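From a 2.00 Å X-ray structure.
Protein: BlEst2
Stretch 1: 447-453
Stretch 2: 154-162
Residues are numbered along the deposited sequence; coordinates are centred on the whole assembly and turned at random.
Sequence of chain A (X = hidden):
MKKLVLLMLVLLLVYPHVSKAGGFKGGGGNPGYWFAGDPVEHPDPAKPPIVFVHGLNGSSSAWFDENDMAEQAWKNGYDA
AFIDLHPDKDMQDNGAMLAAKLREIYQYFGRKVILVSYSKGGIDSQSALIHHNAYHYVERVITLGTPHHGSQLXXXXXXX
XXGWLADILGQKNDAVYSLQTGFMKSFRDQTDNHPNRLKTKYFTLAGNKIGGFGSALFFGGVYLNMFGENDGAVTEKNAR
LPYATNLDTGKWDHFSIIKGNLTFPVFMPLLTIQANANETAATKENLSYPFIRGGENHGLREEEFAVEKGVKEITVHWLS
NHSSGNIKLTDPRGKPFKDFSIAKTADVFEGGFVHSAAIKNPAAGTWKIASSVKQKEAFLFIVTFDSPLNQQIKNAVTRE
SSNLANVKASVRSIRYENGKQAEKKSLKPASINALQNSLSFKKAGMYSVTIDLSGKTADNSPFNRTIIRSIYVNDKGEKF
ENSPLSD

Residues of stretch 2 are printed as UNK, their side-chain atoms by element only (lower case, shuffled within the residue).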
ATOM      1  N   TYR A 447      -0.315   5.552 -15.235  1.00 26.33           N
ATOM      2  CA  TYR A 447       1.108   5.749 -15.458  1.00 25.63           C
ATOM      3  C   TYR A 447       1.892   5.418 -14.209  1.00 25.85           C
ATOM      4  O   TYR A 447       1.481   5.745 -13.096  1.00 24.67           O
ATOM      5  CB  TYR A 447       1.401   7.218 -15.774  1.00 27.69           C
ATOM      6  CG  TYR A 447       0.926   7.677 -17.124  1.00 31.89           C
ATOM      7  CD1 TYR A 447      -0.408   8.032 -17.334  1.00 35.42           C
ATOM      8  CD2 TYR A 447       1.813   7.813 -18.186  1.00 32.40           C
ATOM      9  CE1 TYR A 447      -0.847   8.474 -18.576  1.00 36.80           C
ATOM     10  CE2 TYR A 447       1.388   8.282 -19.427  1.00 34.72           C
ATOM     11  CZ  TYR A 447       0.061   8.624 -19.611  1.00 42.05           C
ATOM     12  OH  TYR A 447      -0.366   9.064 -20.837  1.00 41.71           O
ATOM     13  N   SER A 448       3.053   4.848 -14.406  1.00 19.72           N
ATOM     14  CA  SER A 448       4.004   4.697 -13.337  1.00 18.37           C
ATOM     15  C   SER A 448       5.279   5.322 -13.884  1.00 23.14           C
ATOM     16  O   SER A 448       5.735   4.933 -14.941  1.00 23.01           O
ATOM     17  CB  SER A 448       4.213   3.248 -12.940  1.00 16.51           C
ATOM     18  OG  SER A 448       5.224   3.297 -11.951  1.00 14.31           O
ATOM     19  N   VAL A 449       5.796   6.354 -13.212  1.00 20.02           N
ATOM     20  CA  VAL A 449       6.993   7.037 -13.645  1.00 19.81           C
ATOM     21  C   VAL A 449       8.069   6.878 -12.613  1.00 21.84           C
ATOM     22  O   VAL A 449       7.856   7.170 -11.449  1.00 20.34           O
ATOM     23  CB  VAL A 449       6.741   8.521 -14.027  1.00 26.12           C
ATOM     24  CG1 VAL A 449       7.976   9.125 -14.687  1.00 25.93           C
ATOM     25  CG2 VAL A 449       5.532   8.650 -14.956  1.00 27.40           C
ATOM     26  N   THR A 450       9.221   6.373 -13.050  1.00 19.85           N
ATOM     27  CA  THR A 450      10.405   6.205 -12.218  1.00 18.71           C
ATOM     28  C   THR A 450      11.422   7.243 -12.645  1.00 21.50           C
ATOM     29  O   THR A 450      11.875   7.220 -13.784  1.00 19.66           O
ATOM     30  CB  THR A 450      10.960   4.783 -12.318  1.00 16.75           C
ATOM     31  OG1 THR A 450      10.003   3.875 -11.785  1.00 15.51           O
ATOM     32  CG2 THR A 450      12.233   4.619 -11.525  1.00 17.74           C
ATOM     33  N   ILE A 451      11.808   8.132 -11.728  1.00 18.67           N
ATOM     34  CA  ILE A 451      12.796   9.174 -11.991  1.00 19.69           C
ATOM     35  C   ILE A 451      14.017   8.874 -11.150  1.00 22.19           C
ATOM     36  O   ILE A 451      13.952   8.941  -9.920  1.00 19.66           O
ATOM     37  CB  ILE A 451      12.242  10.615 -11.737  1.00 24.98           C
ATOM     38  CG1 ILE A 451      10.967  10.901 -12.576  1.00 25.78           C
ATOM     39  CG2 ILE A 451      13.330  11.688 -11.999  1.00 26.45           C
ATOM     40  CD1 ILE A 451       9.722  10.911 -11.735  1.00 28.91           C
ATOM     41  N   ASP A 452      15.118   8.507 -11.807  1.00 19.83           N
ATOM     42  CA  ASP A 452      16.368   8.236 -11.098  1.00 19.39           C
ATOM     43  C   ASP A 452      17.229   9.481 -11.065  1.00 25.65           C
ATOM     44  O   ASP A 452      17.651   9.977 -12.116  1.00 24.17           O
ATOM     45  CB  ASP A 452      17.128   7.039 -11.706  1.00 20.06           C
ATOM     46  CG  ASP A 452      16.709   5.759 -10.995  1.00 25.43           C
ATOM     47  OD1 ASP A 452      17.179   5.533  -9.845  1.00 23.09           O
ATOM     48  OD2 ASP A 452      15.863   5.016 -11.552  1.00 26.93           O
ATOM     49  N   LEU A 453      17.453   9.991  -9.854  1.00 23.38           N
ATOM     50  CA  LEU A 453      18.249  11.171  -9.575  1.00 24.25           C
ATOM     51  C   LEU A 453      19.629  10.804  -9.106  1.00 26.63           C
ATOM     52  O   LEU A 453      19.792   9.920  -8.270  1.00 22.53           O
ATOM     53  CB  LEU A 453      17.583  12.033  -8.489  1.00 25.79           C
ATOM     54  CG  LEU A 453      16.214  12.640  -8.775  1.00 32.32           C
ATOM     55  CD1 LEU A 453      15.770  13.476  -7.601  1.00 34.01           C
ATOM     56  CD2 LEU A 453      16.248  13.556 -10.005  1.00 35.23           C
ATOM     57  N   UNK A 154       1.646  -0.574  -3.841  1.00 13.18           N
ATOM     58  CA  UNK A 154       1.065  -0.950  -5.127  1.00 16.00           C
ATOM     59  C   UNK A 154       1.731  -0.102  -6.219  1.00 19.51           C
ATOM     60  O   UNK A 154       2.025  -0.639  -7.274  1.00 20.62           O
ATOM     61  c   UNK A 154      -0.452  -0.751  -5.130  1.00 16.64           C
ATOM     62  N   UNK A 155       2.022   1.205  -5.944  1.00 16.76           N
ATOM     63  CA  UNK A 155       2.712   2.075  -6.905  1.00 17.34           C
ATOM     64  C   UNK A 155       4.062   1.481  -7.224  1.00 20.44           C
ATOM     65  O   UNK A 155       4.463   1.463  -8.388  1.00 20.64           O
ATOM     66  o   UNK A 155       1.704   5.328  -5.537  1.00 19.39           O
ATOM     67  c   UNK A 155       2.926   3.483  -6.352  1.00 17.71           C
ATOM     68  o   UNK A 155       0.588   3.740  -6.556  1.00 19.01           O
ATOM     69  c   UNK A 155       1.647   4.228  -6.117  1.00 20.82           C
ATOM     70  N   UNK A 156       4.751   0.987  -6.181  1.00 15.47           N
ATOM     71  CA  UNK A 156       6.049   0.331  -6.304  1.00 15.42           C
ATOM     72  C   UNK A 156       5.953  -0.918  -7.168  1.00 18.13           C
ATOM     73  O   UNK A 156       6.757  -1.059  -8.094  1.00 16.36           O
ATOM     74  c   UNK A 156       9.132  -0.001  -5.558  1.00 14.42           C
ATOM     75  c   UNK A 156       6.664   0.009  -4.917  1.00 14.25           C
ATOM     76  c   UNK A 156       8.344  -1.224  -3.482  1.00 16.24           C
ATOM     77  c   UNK A 156       7.969  -0.793  -4.915  1.00 15.63           C
ATOM     78  N   UNK A 157       4.976  -1.809  -6.887  1.00 14.71           N
ATOM     79  CA  UNK A 157       4.753  -3.057  -7.629  1.00 14.77           C
ATOM     80  C   UNK A 157       4.540  -2.835  -9.140  1.00 17.34           C
ATOM     81  O   UNK A 157       4.886  -3.697  -9.942  1.00 15.63           O
ATOM     82  c   UNK A 157       3.545  -3.786  -7.067  1.00 16.08           C
ATOM     83  N   UNK A 158       3.899  -1.725  -9.509  1.00 14.65           N
ATOM     84  CA  UNK A 158       3.597  -1.388 -10.893  1.00 15.88           C
ATOM     85  C   UNK A 158       4.676  -0.527 -11.565  1.00 19.96           C
ATOM     86  O   UNK A 158       4.522  -0.140 -12.721  1.00 22.43           O
ATOM     87  c   UNK A 158       1.134  -1.767 -10.991  1.00 18.39           C
ATOM     88  o   UNK A 158      -1.682  -4.840 -11.052  1.00 28.58           O
ATOM     89  c   UNK A 158      -0.750  -3.843 -11.037  1.00 24.75           C
ATOM     90  c   UNK A 158      -0.336  -3.263 -12.226  1.00 21.16           C
ATOM     91  c   UNK A 158       0.714  -2.385  -9.813  1.00 18.19           C
ATOM     92  c   UNK A 158       0.600  -2.225 -12.199  1.00 19.87           C
ATOM     93  c   UNK A 158       2.215  -0.723 -10.972  1.00 16.88           C
ATOM     94  c   UNK A 158      -0.230  -3.409  -9.830  1.00 18.48           C
ATOM     95  N   UNK A 159       5.777  -0.272 -10.872  1.00 15.10           N
ATOM     96  CA  UNK A 159       6.851   0.578 -11.406  1.00 14.67           C
ATOM     97  C   UNK A 159       7.844  -0.193 -12.255  1.00 18.19           C
ATOM     98  O   UNK A 159       7.863  -1.423 -12.221  1.00 18.72           O
ATOM     99  o   UNK A 159       8.385   0.495  -9.531  1.00 16.92           O
ATOM    100  c   UNK A 159       7.541   1.352 -10.285  1.00 16.43           C
ATOM    101  N   UNK A 160       8.622   0.527 -13.076  1.00 16.16           N
ATOM    102  CA  UNK A 160       9.591  -0.082 -13.981  1.00 16.39           C
ATOM    103  C   UNK A 160      10.555  -1.041 -13.309  1.00 18.56           C
ATOM    104  O   UNK A 160      10.692  -2.151 -13.790  1.00 19.88           O
ATOM    105  o   UNK A 160       8.559   2.357 -15.512  1.00 27.49           O
ATOM    106  n   UNK A 160       9.767   1.334 -17.081  1.00 17.82           N
ATOM    107  c   UNK A 160       9.498   1.630 -15.822  1.00 32.15           C
ATOM    108  c   UNK A 160      10.362   1.001 -14.768  1.00 14.33           C
ATOM    109  N   UNK A 161      11.227  -0.628 -12.230  1.00 14.30           N
ATOM    110  CA  UNK A 161      12.213  -1.523 -11.594  1.00 15.01           C
ATOM    111  C   UNK A 161      11.608  -2.798 -11.035  1.00 18.76           C
ATOM    112  O   UNK A 161      12.296  -3.804 -10.993  1.00 17.78           O
ATOM    113  c   UNK A 161      16.600  -0.773 -13.586  1.00 18.64           C
ATOM    114  c   UNK A 161      15.056   0.099 -11.967  1.00 14.42           C
ATOM    115  c   UNK A 161      13.971   0.262 -11.033  1.00 13.43           C
ATOM    116  c   UNK A 161      13.999   1.572 -10.640  1.00 15.93           C
ATOM    117  c   UNK A 161      16.734   1.572 -12.996  1.00 17.99           C
ATOM    118  c   UNK A 161      13.053  -0.816 -10.521  1.00 13.19           C
ATOM    119  c   UNK A 161      15.539  -0.984 -12.724  1.00 16.17           C
ATOM    120  n   UNK A 161      14.998   2.246 -11.309  1.00 16.12           N
ATOM    121  c   UNK A 161      15.657   1.367 -12.135  1.00 17.92           C
ATOM    122  c   UNK A 161      17.185   0.491 -13.714  1.00 19.41           C
ATOM    123  N   UNK A 162      10.318  -2.764 -10.620  1.00 15.41           N
ATOM    124  CA  UNK A 162       9.594  -3.901 -10.030  1.00 14.53           C
ATOM    125  C   UNK A 162       9.012  -4.865 -11.062  1.00 18.99           C
ATOM    126  O   UNK A 162       8.432  -5.866 -10.668  1.00 18.59           O
ATOM    127  c   UNK A 162       8.470  -3.380  -9.139  1.00 14.87           C
TER
HETATM  128  O   HOH W   1       3.667   3.595  -9.787  1.00 18.91           O
HETATM  129  O   HOH W   2      10.813   1.664 -10.447  1.00 16.30           O
HETATM  130  O   HOH W   3       7.759   3.244 -13.083  1.00 15.68           O

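Position 154 carries a single side-chain carbon and lies well clear of the strand formed by 447-453; a lone CB identifies Ala 154. It sits in the last stretch of a helix that begins earlier in the chain.

Position 155 has two carbons beyond CA, the second bearing two oxygens. That pattern fits a carboxylate with one methylene, and the residue is Asp 155, since the isosteric amide would replace one oxygen with nitrogen. Both carboxylate oxygens are hydrogen-bonded elsewhere in the structure, and the contact here runs through the backbone: water 1 donates to Asp 155 O at 2.7 Å and lies 2.7 Å from Ser 448 OG, joining the two by a hydrogen bond on each side.

At position 156 four carbons fork at the second, with no heteroatom, which gives Leu 156. Its CA-to-CB bond points away from the strand, and the side chain makes no contact with it.

Position 157 again shows one carbon and touches nothing on the strand; it is Ala 157, the last residue of the helix.

Position 158 bears one carbon followed by a six-carbon ring with a single oxygen, a phenol, hence Tyr 158. The ring leads away from the strand, whereas the backbone approaches it, with Tyr 158 O 3.4 Å from Ser 448 CB. Tyr 158 N still donates to Ala 154 O at 3.1 Å, a helical bond carried just past the helix end.

One carbon and one oxygen make position 159 Ser 159. Its hydroxyl turns back, Ser 159 OG donating to Leu 156 O at 2.7 Å, while Ser 448 OG packs 3.2 Å from Ser 159 CA.

Position 160 has two carbons, the second carrying one oxygen and one nitrogen, and its CB lies 4.2 Å from Thr 450 OG1; this carboxamide is Asn 160. Water 3 accepts from Asn 160 N at 2.9 Å and donates to Asn 160 OD1 at 2.7 Å, so a single water engages both the backbone and the side chain of this residue.

Fused five- and six-membered rings, eight carbons and one nitrogen, follow one carbon at position 161, and only an indole fits: Trp 161. Trp 161 NE1 donates to Asp 452 OD2 at 2.9 Å with an angle of 162°, the carboxylate oxygen lying at the ring edge near its plane, where the N-H points. Thr 450 CG2 packs 3.6 Å from Trp 161 CD1.

Position 162 has one carbon and no contact with the strand, and is Ala 162.

The strand alternates, so Ser 448, Thr 450 and Asp 452 face the loop while the intervening residues point away. Water fills much of the junction: water 3 also hydrogen-bonds Ser 448 OG (2.8 Å) and Thr 450 OG1 (2.7 Å), and water 2 links Thr 450 OG1 (2.7 Å) to Ser 159 OG (2.8 Å) and Trp 161 N (2.9 Å). The indole-carboxylate bond is the only direct hydrogen bond across a modest 282 Å² contact; bridging waters make the other polar links, and direct packing of Ser 448 and Thr 450 against the loop completes the contact.

Stretch 2 (154-162) ADLAYSNWA
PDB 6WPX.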